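Thiosulfate sulfurtransferase YnjE (Escherichia coli K-12, PDB 3IPO) catalyses the transfer of sulfur from thiosulfate to cyanide, giving thiocyanate and sulfite, as a periplasmic rhodanese built from repeated rhodanese-like domains. Local coordinates at residues K22-R27 / H72-D77; V151-W156 / A170-T175. All blocks are in the same frame, centred on the assembly; numbering follows the deposited sequence.

Interaction 1. Residues K22-R27 / H72-D77; sequences KAIDTR and HNLKTD
Lys22 reaches from the start of strand 22-25 to the turn that closes helix 62-71, and its NZ donates a hydrogen bond to the backbone O of Asn73 at 2.7 Å. That turn is a Schellman motif in the first rhodanese-like repeat, with Asn73 as its C-prime residue at positive phi. The ammonium comes to the carbonyl from above its plane, 50° out of it. CB, CG and CD of the lysine run beside Leu74 CD2, CB nearest at 3.8 Å. The bend at chi2 (97°) then sends the rest of the chain toward the turn. With an alanine here, Asn73 O is likely to lose its ammonium partner, and Leu74 CD2 the flank supplied by CG and CD. Deeper in, Ile24 CD1 meets the other branch of the leucine, CD1, at 4.3 Å. Leu50 and Val80, from the neighbouring strands, also touch Leu74. The turn itself is fixed by Leu74 N bonding back to Ile69 O and Asn73 N to Lys70 O. At the far end of the strand, Arg27 grips Asp25 side-on, NE to OD1 and NH2 to OD2, while Arg27 N closes an Asx turn on OD1 at 3.1 Å.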
loop_
_atom_site.group_PDB
_atom_site.type_symbol
_atom_site.label_atom_id
_atom_site.label_comp_id
_atom_site.label_asym_id
_atom_site.label_seq_id
_atom_site.Cartn_x
_atom_site.Cartn_y
_atom_site.Cartn_z
ATOM N N LYS B 22 -11.488 -9.744 1.294
ATOM C CA LYS B 22 -11.547 -8.486 1.994
ATOM C C LYS B 22 -10.743 -8.446 3.314
ATOM O O LYS B 22 -10.858 -9.349 4.155
ATOM C CB LYS B 22 -12.995 -8.181 2.328
ATOM C CG LYS B 22 -13.530 -7.075 1.477
ATOM C CD LYS B 22 -14.284 -7.625 0.318
ATOM C CE LYS B 22 -15.263 -6.563 -0.235
ATOM N NZ LYS B 22 -16.276 -7.246 -1.108
ATOM N N ALA B 23 -9.983 -7.389 3.519
ATOM C CA ALA B 23 -9.298 -7.228 4.783
ATOM C C ALA B 23 -10.147 -6.364 5.681
ATOM O O ALA B 23 -10.814 -5.435 5.203
ATOM C CB ALA B 23 -7.980 -6.579 4.556
ATOM N N ILE B 24 -10.093 -6.624 6.980
ATOM C CA ILE B 24 -10.880 -5.864 7.897
ATOM C C ILE B 24 -10.019 -5.447 9.071
ATOM O O ILE B 24 -9.516 -6.273 9.820
ATOM C CB ILE B 24 -12.113 -6.637 8.389
ATOM C CG1 ILE B 24 -13.059 -7.039 7.229
ATOM C CG2 ILE B 24 -12.824 -5.836 9.468
ATOM C CD1 ILE B 24 -14.312 -7.718 7.747
ATOM N N ASP B 25 -9.858 -4.139 9.197
ATOM C CA ASP B 25 -9.019 -3.476 10.177
ATOM C C ASP B 25 -9.903 -3.265 11.415
ATOM O O ASP B 25 -10.889 -2.537 11.348
ATOM C CB ASP B 25 -8.528 -2.150 9.558
ATOM C CG ASP B 25 -7.462 -1.434 10.407
ATOM O OD1 ASP B 25 -7.476 -1.513 11.655
ATOM O OD2 ASP B 25 -6.610 -0.778 9.794
ATOM N N THR B 26 -9.601 -3.954 12.516
ATOM C CA THR B 26 -10.450 -3.897 13.694
ATOM C C THR B 26 -10.075 -2.807 14.661
ATOM O O THR B 26 -10.656 -2.700 15.753
ATOM C CB THR B 26 -10.486 -5.230 14.427
ATOM O OG1 THR B 26 -9.211 -5.497 15.023
ATOM C CG2 THR B 26 -10.932 -6.343 13.465
ATOM N N ARG B 27 -9.087 -2.001 14.287
ATOM C CA ARG B 27 -8.665 -0.883 15.140
ATOM C C ARG B 27 -9.677 0.257 15.134
ATOM O O ARG B 27 -10.466 0.419 14.178
ATOM C CB ARG B 27 -7.234 -0.389 14.733
ATOM C CG ARG B 27 -6.185 -1.478 14.750
ATOM C CD ARG B 27 -4.837 -1.018 14.152
ATOM N NE ARG B 27 -4.986 -0.605 12.752
ATOM C CZ ARG B 27 -4.102 0.117 12.051
ATOM N NH1 ARG B 27 -2.938 0.501 12.578
ATOM N NH2 ARG B 27 -4.379 0.454 10.800
ATOM N N HIS B 72 -20.895 -3.221 2.322
ATOM C CA HIS B 72 -19.508 -3.415 1.911
ATOM C C HIS B 72 -19.351 -4.694 1.124
ATOM O O HIS B 72 -18.236 -5.135 0.815
ATOM C CB HIS B 72 -18.586 -3.386 3.118
ATOM C CG HIS B 72 -18.666 -2.109 3.885
ATOM N ND1 HIS B 72 -17.936 -0.993 3.540
ATOM C CD2 HIS B 72 -19.415 -1.755 4.952
ATOM C CE1 HIS B 72 -18.202 -0.018 4.384
ATOM N NE2 HIS B 72 -19.116 -0.446 5.239
ATOM N N ASN B 73 -20.495 -5.302 0.824
ATOM C CA ASN B 73 -20.561 -6.408 -0.098
ATOM C C ASN B 73 -19.633 -7.578 0.311
ATOM O O ASN B 73 -18.817 -8.066 -0.482
ATOM C CB ASN B 73 -20.320 -5.873 -1.537
ATOM C CG ASN B 73 -20.269 -6.982 -2.575
ATOM O OD1 ASN B 73 -21.177 -7.842 -2.659
ATOM N ND2 ASN B 73 -19.178 -6.999 -3.357
ATOM N N LEU B 74 -19.758 -8.000 1.570
ATOM C CA LEU B 74 -19.100 -9.191 2.060
ATOM C C LEU B 74 -19.952 -10.421 1.714
ATOM O O LEU B 74 -20.971 -10.700 2.369
ATOM C CB LEU B 74 -18.902 -9.086 3.566
ATOM C CG LEU B 74 -17.951 -8.004 4.071
ATOM C CD1 LEU B 74 -18.029 -7.845 5.554
ATOM C CD2 LEU B 74 -16.551 -8.365 3.690
ATOM N N LYS B 75 -19.544 -11.145 0.670
ATOM C CA LYS B 75 -20.235 -12.386 0.220
ATOM C C LYS B 75 -20.095 -13.415 1.311
ATOM O O LYS B 75 -18.994 -13.589 1.817
ATOM C CB LYS B 75 -19.598 -12.918 -1.072
ATOM C CG LYS B 75 -19.558 -11.907 -2.249
ATOM C CD LYS B 75 -20.870 -11.952 -3.104
ATOM C CE LYS B 75 -22.125 -11.338 -2.388
ATOM N NZ LYS B 75 -23.454 -11.682 -3.030
ATOM N N THR B 76 -21.180 -14.089 1.692
ATOM C CA THR B 76 -21.134 -15.093 2.806
ATOM C C THR B 76 -19.846 -15.954 2.907
ATOM O O THR B 76 -19.331 -16.210 4.022
ATOM C CB THR B 76 -22.412 -16.022 2.820
ATOM O OG1 THR B 76 -23.564 -15.232 3.128
ATOM C CG2 THR B 76 -22.314 -17.180 3.866
ATOM N N ASP B 77 -19.346 -16.384 1.738
ATOM C CA ASP B 77 -18.235 -17.358 1.643
ATOM C C ASP B 77 -16.847 -16.820 1.190
ATOM O O ASP B 77 -15.834 -17.475 1.478
ATOM C CB ASP B 77 -18.643 -18.579 0.772
ATOM C CG ASP B 77 -19.754 -19.434 1.417
ATOM O OD1 ASP B 77 -19.570 -19.942 2.553
ATOM O OD2 ASP B 77 -20.814 -19.616 0.768
#

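Interaction 2. Residues V151-W156 / A170-T175; sequences VIEAAW and ADYIDT. With PO4 (phosphate ion), chain I.
Strands 149-155 and 170-174 lie side by side in parallel register, Ile152 beside Asp171 and Ala154 beside Ile173, as the two strands of a beta-alpha-beta unit in the second rhodanese-like repeat; helix 161-164 lies on the connection. The backbone ladder runs Asp171 N to Val151 O, Glu153 N to Asp171 O, Ile173 N to Glu153 O, Ala155 N to Ile173 O and Thr175 N to Ala155 O. Its shortest bond, Ile173 N to Glu153 O, is 2.8 Å and nearly in line with the carbonyl; Ala155 N to Ile173 O is the longest at 3.3 Å.

Apolar contacts join Ile152, Ala154 and Ile173 on one face, which also carries Asp171, its OD2 bonded to His199. Ile173 CG2 sits between its own backbone N and carbonyl carbon, which turns it toward the neighbouring strand, where it meets Ile152 CG2 and, at 3.7 Å, Ala154 CB. Val220 of helix 214-227 packs over Ala154 and Ile173.

On the face of Glu153, Ala155 and Tyr172 the contacts include polar ones. The Tyr172 ring, its CG anti to the backbone N (chi1 179°), runs along the sheet past Glu153 O and Ala155 CB, and its hydroxyl has both Gly157 O and a phosphate, probably from the crystallisation liquor, within bonding reach. The backbone N of Leu161 and of Tyr162 bond to the phosphate. Glu153, extended beyond CG, forms a salt bridge from OE2 to Arg212 NH1, which would probably offset the negative charge beside the anion. Phosphate O4 comes within 3.0 Å of Glu153 OE2. Phosphate O3 approaches the tyrosine at its ring edge, 2.8 Å from Tyr172 OH.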
loop_
_atom_site.group_PDB
_atom_site.type_symbol
_atom_site.label_atom_id
_atom_site.label_comp_id
_atom_site.label_asym_id
_atom_site.label_seq_id
_atom_site.Cartn_x
_atom_site.Cartn_y
_atom_site.Cartn_z
ATOM N N VAL B 151 -7.250 24.592 22.497
ATOM C CA VAL B 151 -8.419 23.745 22.373
ATOM C C VAL B 151 -9.641 24.599 22.656
ATOM O O VAL B 151 -9.617 25.419 23.564
ATOM C CB VAL B 151 -8.358 22.646 23.404
ATOM C CG1 VAL B 151 -9.524 21.706 23.219
ATOM C CG2 VAL B 151 -7.013 21.926 23.279
ATOM N N ILE B 152 -10.704 24.435 21.874
ATOM C CA ILE B 152 -11.887 25.300 22.001
ATOM C C ILE B 152 -13.155 24.496 21.785
ATOM O O ILE B 152 -13.294 23.852 20.748
ATOM C CB ILE B 152 -11.904 26.437 20.932
ATOM C CG1 ILE B 152 -10.539 27.137 20.832
ATOM C CG2 ILE B 152 -13.108 27.384 21.185
ATOM C CD1 ILE B 152 -10.466 28.416 20.024
ATOM N N GLU B 153 -14.082 24.539 22.742
ATOM C CA GLU B 153 -15.396 23.955 22.552
ATOM C C GLU B 153 -16.263 24.953 21.791
ATOM O O GLU B 153 -16.201 26.138 22.088
ATOM C CB GLU B 153 -16.050 23.645 23.883
ATOM C CG GLU B 153 -17.366 22.920 23.695
ATOM C CD GLU B 153 -17.907 22.288 24.942
ATOM O OE1 GLU B 153 -17.129 21.973 25.884
ATOM O OE2 GLU B 153 -19.135 22.074 24.968
ATOM N N ALA B 154 -17.036 24.495 20.806
ATOM C CA ALA B 154 -17.958 25.372 20.084
ATOM C C ALA B 154 -19.369 24.857 20.195
ATOM O O ALA B 154 -19.629 23.681 19.986
ATOM C CB ALA B 154 -17.592 25.468 18.647
ATOM N N ALA B 155 -20.290 25.741 20.514
ATOM C CA ALA B 155 -21.692 25.368 20.569
ATOM C C ALA B 155 -22.585 26.600 20.333
ATOM O O ALA B 155 -22.163 27.745 20.530
ATOM C CB ALA B 155 -22.018 24.718 21.906
ATOM N N TRP B 156 -23.797 26.352 19.869
ATOM C CA TRP B 156 -24.742 27.425 19.695
ATOM C C TRP B 156 -25.046 27.957 21.095
ATOM O O TRP B 156 -25.384 27.163 21.975
ATOM C CB TRP B 156 -26.045 26.928 19.031
ATOM C CG TRP B 156 -27.134 27.895 19.293
ATOM C CD1 TRP B 156 -27.854 28.020 20.459
ATOM C CD2 TRP B 156 -27.591 28.945 18.424
ATOM N NE1 TRP B 156 -28.726 29.073 20.353
ATOM C CE2 TRP B 156 -28.593 29.657 19.121
ATOM C CE3 TRP B 156 -27.262 29.343 17.127
ATOM C CZ2 TRP B 156 -29.286 30.747 18.559
ATOM C CZ3 TRP B 156 -27.955 30.440 16.561
ATOM C CH2 TRP B 156 -28.954 31.121 17.280
ATOM N N ALA B 170 -9.749 23.900 27.729
ATOM C CA ALA B 170 -10.569 24.327 26.607
ATOM C C ALA B 170 -11.183 25.695 26.918
ATOM O O ALA B 170 -11.700 25.931 28.009
ATOM C CB ALA B 170 -11.642 23.304 26.279
ATOM N N ASP B 171 -11.041 26.599 25.952
ATOM C CA ASP B 171 -11.806 27.825 25.842
ATOM C C ASP B 171 -13.194 27.481 25.237
ATOM O O ASP B 171 -13.466 26.306 24.909
ATOM C CB ASP B 171 -11.006 28.786 24.940
ATOM C CG ASP B 171 -11.664 30.164 24.777
ATOM O OD1 ASP B 171 -12.497 30.576 25.630
ATOM O OD2 ASP B 171 -11.316 30.841 23.780
ATOM N N TYR B 172 -14.069 28.480 25.109
ATOM C CA TYR B 172 -15.425 28.268 24.621
ATOM C C TYR B 172 -15.788 29.328 23.628
ATOM O O TYR B 172 -15.608 30.499 23.891
ATOM C CB TYR B 172 -16.443 28.313 25.761
ATOM C CG TYR B 172 -17.877 28.118 25.303
ATOM C CD1 TYR B 172 -18.443 26.842 25.229
ATOM C CD2 TYR B 172 -18.672 29.214 24.913
ATOM C CE1 TYR B 172 -19.783 26.647 24.792
ATOM C CE2 TYR B 172 -20.006 29.037 24.487
ATOM C CZ TYR B 172 -20.555 27.759 24.426
ATOM O OH TYR B 172 -21.864 27.594 24.008
ATOM N N ILE B 173 -16.334 28.924 22.492
ATOM C CA ILE B 173 -16.787 29.879 21.501
ATOM C C ILE B 173 -18.235 29.622 21.130
ATOM O O ILE B 173 -18.603 28.522 20.707
ATOM C CB ILE B 173 -15.889 29.901 20.295
ATOM C CG1 ILE B 173 -16.489 30.754 19.210
ATOM C CG2 ILE B 173 -15.759 28.533 19.726
ATOM C CD1 ILE B 173 -15.404 31.272 18.286
ATOM N N ASP B 174 -19.061 30.640 21.356
ATOM C CA ASP B 174 -20.453 30.647 20.930
ATOM C C ASP B 174 -20.475 30.822 19.399
ATOM O O ASP B 174 -19.792 31.706 18.873
ATOM C CB ASP B 174 -21.175 31.804 21.655
ATOM C CG ASP B 174 -22.645 31.929 21.283
ATOM O OD1 ASP B 174 -23.101 31.299 20.296
ATOM O OD2 ASP B 174 -23.356 32.658 22.004
ATOM N N THR B 175 -21.215 29.968 18.689
ATOM C CA THR B 175 -21.307 30.063 17.214
ATOM C C THR B 175 -21.863 31.421 16.730
ATOM O O THR B 175 -21.561 31.869 15.601
ATOM C CB THR B 175 -22.134 28.910 16.561
ATOM O OG1 THR B 175 -23.473 28.909 17.074
ATOM C CG2 THR B 175 -21.481 27.549 16.840
HETATM P P PO4 I . -22.749 23.943 25.669
HETATM O O1 PO4 I . -21.885 24.127 26.885
HETATM O O2 PO4 I . -24.077 23.294 26.028
HETATM O O3 PO4 I . -22.978 25.326 25.098
HETATM O O4 PO4 I . -21.997 23.041 24.711
#

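From the N terminus, the chain first lays down strand 22-25, then passes through strand 50-51 and helix 62-71 before interaction 1 closes a loop of 44 intervening residues, just ahead of strand 80-83. Interaction 2 opens only after that: it closes the much shorter connection of 13 residues between strands 149-155 and 170-174. The two loops are therefore in series, neither nested nor crossed. Interaction 1 ties a strand of the first parallel sheet to the end of a helix; interaction 2 pairs an inner strand of the second sheet with the outermost strand within this chain, 170-174. Their centres lie 39 Å apart on opposite sides of the chain's centre, and they do not touch.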